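Geranyltranstransferase (Agrobacterium tumefaciens, PDB 2H8O) catalyses the condensation of geranyl diphosphate with isopentenyl diphosphate to give farnesyl diphosphate, as a member of the polyprenyl synthetase family. Local coordinates at the interface of chains A and B. Residues are numbered along the deposited sequence; one frame, centred on the assembly and turned at random. Chains: chain A/B, Geranyltranstransferase.

Contact 1: the interface of chains A and B. Residues chain A 69-70, 73-74, 77, 157; chain B 190-191, 196.
B:Ile191 lies in the short turn between helices 175-189 and 194-206 and plugs into a largely apolar socket on chain A. The socket is built from A:Arg69 and A:Pro70, which lead into helix 71-82, and from A:Leu73, A:Leu74 and A:Met77 on that helix. A:Ser157 on helix 148-167 stands at its rim. B:Ile191 alone buries 116 Å² against the partner. Its ethyl branch leads the way. With CG1 anti to the backbone N (chi1 178°) and chi2 at 61°, CD1 of B:Ile191 points between A:Pro70, A:Leu73 and A:Met77. B:Ile191 CD1 is packed tightly against A:Leu73 CD2, at 3.5 Å. These two side chains run past each other in opposite directions and touch along their flanks. On another side B:Ile191 CD1 meets the ring carbon CD of A:Pro70 at 3.7 Å. The sulfur SD of A:Met77 lies 3.9 Å from B:Ile191 CD1. The other branch of B:Ile191 faces the arginine. The CG2 methyl of B:Ile191 sits over one face of the A:Arg69 guanidinium, toward the rim, 3.8 Å above the plane. The two side chains cross at about a right angle, and the aliphatic CG of A:Arg69 packs on CG1 of B:Ile191. A:Pro70 also reaches the next helix of chain B, with CG 3.9 Å from CA of B:Gly196. The backbone of the glycine comes directly against the proline ring. One water joins the backbones across this patch. The amide N of B:Ile191 is 2.9 Å from it, in a nearly straight bond (165° at H). The same water lies 2.8 Å from the carbonyl O of A:Ser157. The contact is thus a knob in a hole with a polar bridge at its margin. It probably helps fix the register of the two subunits in the dimer, and symmetry provides it twice.

Contact 2: the interface of chains A and B. Residues chain A 120, 124, 152, 156; chain B 120, 124, 152, 156.
A:His124 and B:Asp156 meet across the two-fold axis, and B:His124 and A:Asp156 do the same. The imidazole and the partner's carboxylate approach from opposite directions and are nearly coplanar, 15° apart. The carboxylate of B:Asp156 lies at the ring edge, but the two are modelled too close together for this detail to carry weight. A:His124 has CG anti to its carbonyl carbon (chi1 -79°), which turns the imidazole toward Asp156 of both chains. Its main bond is within the chain: NE2 of A:His124 donates to OD1 of A:Asp156 at 3.0 Å. This bond is bent (145° at H) and reaches OD1 from above the carboxylate plane. NE2 of A:His124 is also 3.0 Å from OD1 of B:Asp156, as a weak, strongly bent second arm of a forked bond. Each OD1 thus lies near a histidine NE2 from both chains. NE2 of A:His124 and NE2 of B:His124 are 4.0 Å apart, and the carboxylates would probably ease any charge on the rings.

Around this core, CG2 of B:Ile152 packs 3.7 Å from CD2 of A:His124. A:Tyr120, one turn before A:His124 on helix 104-125, lays CD1 over one face of the imidazole and helps hold it. B:Asp156 OD2 sits at the edge of the A:Tyr120 ring, the carboxylate standing almost perpendicular to it. A water links the phenol and this carboxylate, 2.8 Å from A:Tyr120 OH and 2.9 Å from B:Asp156 OD2.

Contact 1: the interface of chains A and B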
ATOM      1  N   ARG A  69      -9.803   5.727  14.519  1.00 15.80           N
ATOM      2  CA  ARG A  69      -9.663   6.416  13.224  1.00 16.64           C
ATOM      3  C   ARG A  69      -9.661   7.926  13.437  1.00 16.29           C
ATOM      4  O   ARG A  69     -10.718   8.510  13.735  1.00 17.10           O
ATOM      5  CB  ARG A  69     -10.792   6.006  12.279  1.00 16.45           C
ATOM      6  CG  ARG A  69     -10.720   4.553  11.850  1.00 18.04           C
ATOM      7  CD  ARG A  69     -11.814   4.192  10.845  1.00 17.16           C
ATOM      8  NE  ARG A  69     -11.482   2.944  10.181  1.00 17.04           N
ATOM      9  CZ  ARG A  69     -11.922   2.571   8.977  1.00 17.79           C
ATOM     10  NH1 ARG A  69     -12.762   3.320   8.272  1.00 17.98           N
ATOM     11  NH2 ARG A  69     -11.486   1.419   8.472  1.00 18.70           N
ATOM     12  N   PRO A  70      -8.490   8.575  13.335  1.00 17.02           N
ATOM     13  CA  PRO A  70      -8.471  10.024  13.560  1.00 17.38           C
ATOM     14  C   PRO A  70      -9.340  10.763  12.584  1.00 17.91           C
ATOM     15  O   PRO A  70      -9.277  10.532  11.378  1.00 17.11           O
ATOM     16  CB  PRO A  70      -7.001  10.410  13.394  1.00 18.20           C
ATOM     17  CG  PRO A  70      -6.248   9.151  13.625  1.00 18.15           C
ATOM     18  CD  PRO A  70      -7.132   8.051  13.109  1.00 17.69           C
ATOM     19  N   LEU A  73      -7.788  13.093   9.493  1.00 16.73           N
ATOM     20  CA  LEU A  73      -7.219  12.262   8.424  1.00 16.51           C
ATOM     21  C   LEU A  73      -8.318  11.531   7.645  1.00 16.02           C
ATOM     22  O   LEU A  73      -8.291  11.452   6.418  1.00 16.10           O
ATOM     23  CB  LEU A  73      -6.227  11.263   9.005  1.00 15.97           C
ATOM     24  CG  LEU A  73      -5.566  10.342   7.972  1.00 16.27           C
ATOM     25  CD1 LEU A  73      -4.866  11.155   6.886  1.00 17.69           C
ATOM     26  CD2 LEU A  73      -4.602   9.378   8.683  1.00 16.66           C
ATOM     27  N   LEU A  74      -9.294  10.989   8.359  1.00 16.74           N
ATOM     28  CA  LEU A  74     -10.417  10.314   7.719  1.00 16.82           C
ATOM     29  C   LEU A  74     -11.207  11.271   6.820  1.00 16.52           C
ATOM     30  O   LEU A  74     -11.567  10.928   5.721  1.00 17.29           O
ATOM     31  CB  LEU A  74     -11.291   9.653   8.794  1.00 17.42           C
ATOM     32  CG  LEU A  74     -12.357   8.655   8.385  1.00 19.08           C
ATOM     33  CD1 LEU A  74     -11.750   7.535   7.582  1.00 18.74           C
ATOM     34  CD2 LEU A  74     -13.097   8.122   9.627  1.00 19.35           C
ATOM     35  N   MET A  77      -9.231  11.679   3.625  1.00 15.08           N
ATOM     36  CA  MET A  77      -9.424  10.488   2.794  1.00 14.30           C
ATOM     37  C   MET A  77     -10.764  10.575   2.056  1.00 14.60           C
ATOM     38  O   MET A  77     -10.822  10.327   0.861  1.00 15.50           O
ATOM     39  CB  MET A  77      -9.352   9.190   3.616  1.00 14.34           C
ATOM     40  CG  MET A  77      -7.995   8.929   4.307  1.00 14.10           C
ATOM     41  SD  MET A  77      -8.006   7.582   5.582  1.00 10.90           S
ATOM     42  CE  MET A  77      -8.254   6.138   4.507  1.00 15.46           C
ATOM     43  N   SER A 157      -2.793   6.296   3.396  1.00 14.67           N
ATOM     44  CA  SER A 157      -3.827   5.526   4.082  1.00 14.55           C
ATOM     45  C   SER A 157      -4.814   4.896   3.080  1.00 14.07           C
ATOM     46  O   SER A 157      -5.283   3.792   3.279  1.00 15.25           O
ATOM     47  CB  SER A 157      -4.557   6.360   5.118  1.00 15.13           C
ATOM     48  OG  SER A 157      -3.675   6.871   6.124  1.00 14.99           O
TER
ATOM     49  N   GLY B 190      -2.281   1.509   8.529  1.00 15.34           N
ATOM     50  CA  GLY B 190      -3.174   2.486   7.921  1.00 15.25           C
ATOM     51  C   GLY B 190      -3.824   3.453   8.891  1.00 15.36           C
ATOM     52  O   GLY B 190      -3.240   3.830   9.905  1.00 15.64           O
ATOM     53  N   ILE B 191      -5.020   3.882   8.518  1.00 15.59           N
ATOM     54  CA  ILE B 191      -5.795   4.908   9.253  1.00 15.06           C
ATOM     55  C   ILE B 191      -5.918   4.571  10.742  1.00 15.51           C
ATOM     56  O   ILE B 191      -5.882   5.482  11.602  1.00 16.32           O
ATOM     57  CB  ILE B 191      -7.215   5.126   8.628  1.00 15.16           C
ATOM     58  CG1 ILE B 191      -8.035   6.166   9.419  1.00 17.15           C
ATOM     59  CG2 ILE B 191      -8.003   3.785   8.510  1.00 15.74           C
ATOM     60  CD1 ILE B 191      -7.408   7.518   9.441  1.00 18.84           C
ATOM     61  N   GLY B 196      -2.355   6.711  10.844  1.00 15.63           N
ATOM     62  CA  GLY B 196      -3.210   7.465  11.764  1.00 16.21           C
ATOM     63  C   GLY B 196      -2.434   8.021  12.932  1.00 16.56           C
ATOM     64  O   GLY B 196      -2.682   9.151  13.389  1.00 15.91           O
TER
HETATM   65  O   HOH W   1      -5.762   2.904   5.902  1.00 12.51           O

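Contact 2: the interface of chains A and B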
ATOM      1  N   TYR A 120      -5.963   7.619  -4.204  1.00 15.11           N
ATOM      2  CA  TYR A 120      -4.715   7.939  -3.510  1.00 15.30           C
ATOM      3  C   TYR A 120      -3.751   8.548  -4.509  1.00 15.28           C
ATOM      4  O   TYR A 120      -3.016   9.495  -4.193  1.00 15.29           O
ATOM      5  CB  TYR A 120      -4.087   6.699  -2.828  1.00 15.33           C
ATOM      6  CG  TYR A 120      -2.730   6.252  -3.399  1.00 15.23           C
ATOM      7  CD1 TYR A 120      -1.566   6.956  -3.130  1.00 16.48           C
ATOM      8  CD2 TYR A 120      -2.632   5.090  -4.157  1.00 15.35           C
ATOM      9  CE1 TYR A 120      -0.342   6.563  -3.641  1.00 15.35           C
ATOM     10  CE2 TYR A 120      -1.423   4.685  -4.674  1.00 15.52           C
ATOM     11  CZ  TYR A 120      -0.273   5.409  -4.405  1.00 14.06           C
ATOM     12  OH  TYR A 120       0.977   5.033  -4.900  1.00 16.26           O
ATOM     13  N   HIS A 124      -1.772  12.290  -4.140  1.00 15.72           N
ATOM     14  CA  HIS A 124      -0.329  12.519  -4.211  1.00 16.03           C
ATOM     15  C   HIS A 124       0.077  13.300  -5.456  1.00 16.67           C
ATOM     16  O   HIS A 124       0.924  14.176  -5.375  1.00 17.25           O
ATOM     17  CB  HIS A 124       0.447  11.214  -4.155  1.00 15.52           C
ATOM     18  CG  HIS A 124       0.608  10.611  -2.786  1.00 15.24           C
ATOM     19  ND1 HIS A 124      -0.005  11.063  -1.633  1.00 18.10           N
ATOM     20  CD2 HIS A 124       1.316   9.526  -2.423  1.00 12.03           C
ATOM     21  CE1 HIS A 124       0.331  10.265  -0.623  1.00 11.78           C
ATOM     22  NE2 HIS A 124       1.132   9.327  -1.078  1.00 17.07           N
ATOM     23  N   ILE A 152      -0.445  13.811   2.199  1.00 15.00           N
ATOM     24  CA  ILE A 152       0.493  12.688   2.060  1.00 14.69           C
ATOM     25  C   ILE A 152      -0.036  11.465   2.811  1.00 14.53           C
ATOM     26  O   ILE A 152      -0.079  10.357   2.257  1.00 14.96           O
ATOM     27  CB  ILE A 152       1.912  13.070   2.545  1.00 14.96           C
ATOM     28  CG1 ILE A 152       2.538  14.086   1.589  1.00 14.51           C
ATOM     29  CG2 ILE A 152       2.797  11.838   2.616  1.00 15.32           C
ATOM     30  CD1 ILE A 152       3.698  14.878   2.213  1.00 15.31           C
ATOM     31  N   ASP A 156      -1.436   7.826   1.553  1.00 14.41           N
ATOM     32  CA  ASP A 156      -0.779   6.636   2.107  1.00 14.73           C
ATOM     33  C   ASP A 156      -1.835   5.694   2.703  1.00 15.26           C
ATOM     34  O   ASP A 156      -1.798   4.469   2.543  1.00 15.53           O
ATOM     35  CB  ASP A 156       0.247   7.016   3.197  1.00 14.79           C
ATOM     36  CG  ASP A 156       1.490   7.681   2.636  1.00 15.03           C
ATOM     37  OD1 ASP A 156       1.664   7.688   1.395  1.00 15.50           O
ATOM     38  OD2 ASP A 156       2.302   8.231   3.449  1.00 15.21           O
TER
ATOM     39  N   TYR B 120       9.340   2.831   4.006  1.00 15.11           N
ATOM     40  CA  TYR B 120       8.507   3.796   3.288  1.00 15.30           C
ATOM     41  C   TYR B 120       8.092   4.888   4.254  1.00 15.28           C
ATOM     42  O   TYR B 120       8.047   6.074   3.898  1.00 15.29           O
ATOM     43  CB  TYR B 120       7.265   3.135   2.642  1.00 15.33           C
ATOM     44  CG  TYR B 120       5.908   3.586   3.213  1.00 15.23           C
ATOM     45  CD1 TYR B 120       5.374   4.828   2.906  1.00 16.48           C
ATOM     46  CD2 TYR B 120       5.159   2.728   4.009  1.00 15.35           C
ATOM     47  CE1 TYR B 120       4.157   5.243   3.417  1.00 15.35           C
ATOM     48  CE2 TYR B 120       3.946   3.124   4.526  1.00 15.52           C
ATOM     49  CZ  TYR B 120       3.434   4.375   4.220  1.00 14.06           C
ATOM     50  OH  TYR B 120       2.206   4.818   4.713  1.00 16.26           O
ATOM     51  N   HIS B 124       8.672   9.065   3.735  1.00 15.72           N
ATOM     52  CA  HIS B 124       7.637  10.097   3.782  1.00 16.03           C
ATOM     53  C   HIS B 124       7.778  11.010   4.995  1.00 16.67           C
ATOM     54  O   HIS B 124       7.603  12.212   4.874  1.00 17.25           O
ATOM     55  CB  HIS B 124       6.244   9.492   3.763  1.00 15.52           C
ATOM     56  CG  HIS B 124       5.745   9.050   2.413  1.00 15.24           C
ATOM     57  ND1 HIS B 124       6.494   9.017   1.252  1.00 18.10           N
ATOM     58  CD2 HIS B 124       4.532   8.572   2.080  1.00 12.03           C
ATOM     59  CE1 HIS B 124       5.743   8.533   0.266  1.00 11.78           C
ATOM     60  NE2 HIS B 124       4.549   8.257   0.744  1.00 17.07           N
ATOM     61  N   ILE B 152       8.415  10.856  -2.667  1.00 15.00           N
ATOM     62  CA  ILE B 152       7.000  10.499  -2.499  1.00 14.69           C
ATOM     63  C   ILE B 152       6.705   9.173  -3.202  1.00 14.53           C
ATOM     64  O   ILE B 152       6.098   8.269  -2.610  1.00 14.96           O
ATOM     65  CB  ILE B 152       6.067  11.622  -3.013  1.00 14.96           C
ATOM     66  CG1 ILE B 152       6.163  12.845  -2.100  1.00 14.51           C
ATOM     67  CG2 ILE B 152       4.628  11.139  -3.052  1.00 15.32           C
ATOM     68  CD1 ILE B 152       5.680  14.143  -2.764  1.00 15.31           C
ATOM     69  N   ASP B 156       5.725   5.448  -1.805  1.00 14.41           N
ATOM     70  CA  ASP B 156       4.490   4.849  -2.324  1.00 14.73           C
ATOM     71  C   ASP B 156       4.789   3.447  -2.876  1.00 15.26           C
ATOM     72  O   ASP B 156       4.044   2.482  -2.675  1.00 15.53           O
ATOM     73  CB  ASP B 156       3.868   5.720  -3.438  1.00 14.79           C
ATOM     74  CG  ASP B 156       3.255   7.005  -2.915  1.00 15.03           C
ATOM     75  OD1 ASP B 156       3.133   7.155  -1.677  1.00 15.50           O
ATOM     76  OD2 ASP B 156       2.910   7.898  -3.755  1.00 15.21           O
TER
HETATM   77  O   HOH W   2       2.022   7.169  -6.376  1.00 23.41           O
HETATM   78  O   HOH W   3       2.624   7.211   6.103  1.00 23.41           O

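The C-alpha centres of contact 1 and contact 2 are about 13 Å apart; both are parts of the same two-fold symmetric interface. Helix 148-167 of chain A serves both. Its neighbouring residues A:Ser157 and A:Asp156 face contact 1 and contact 2 respectively. Contact 2 straddles the two-fold axis and gathers equivalent residues of both chains. Contact 1 lies off the axis and recurs with the chains exchanged. A polar core is thus flanked by two largely apolar plugs. Helix 104-125 leads into the first aspartate-rich motif of the family, so dimer packing may also help support the active site.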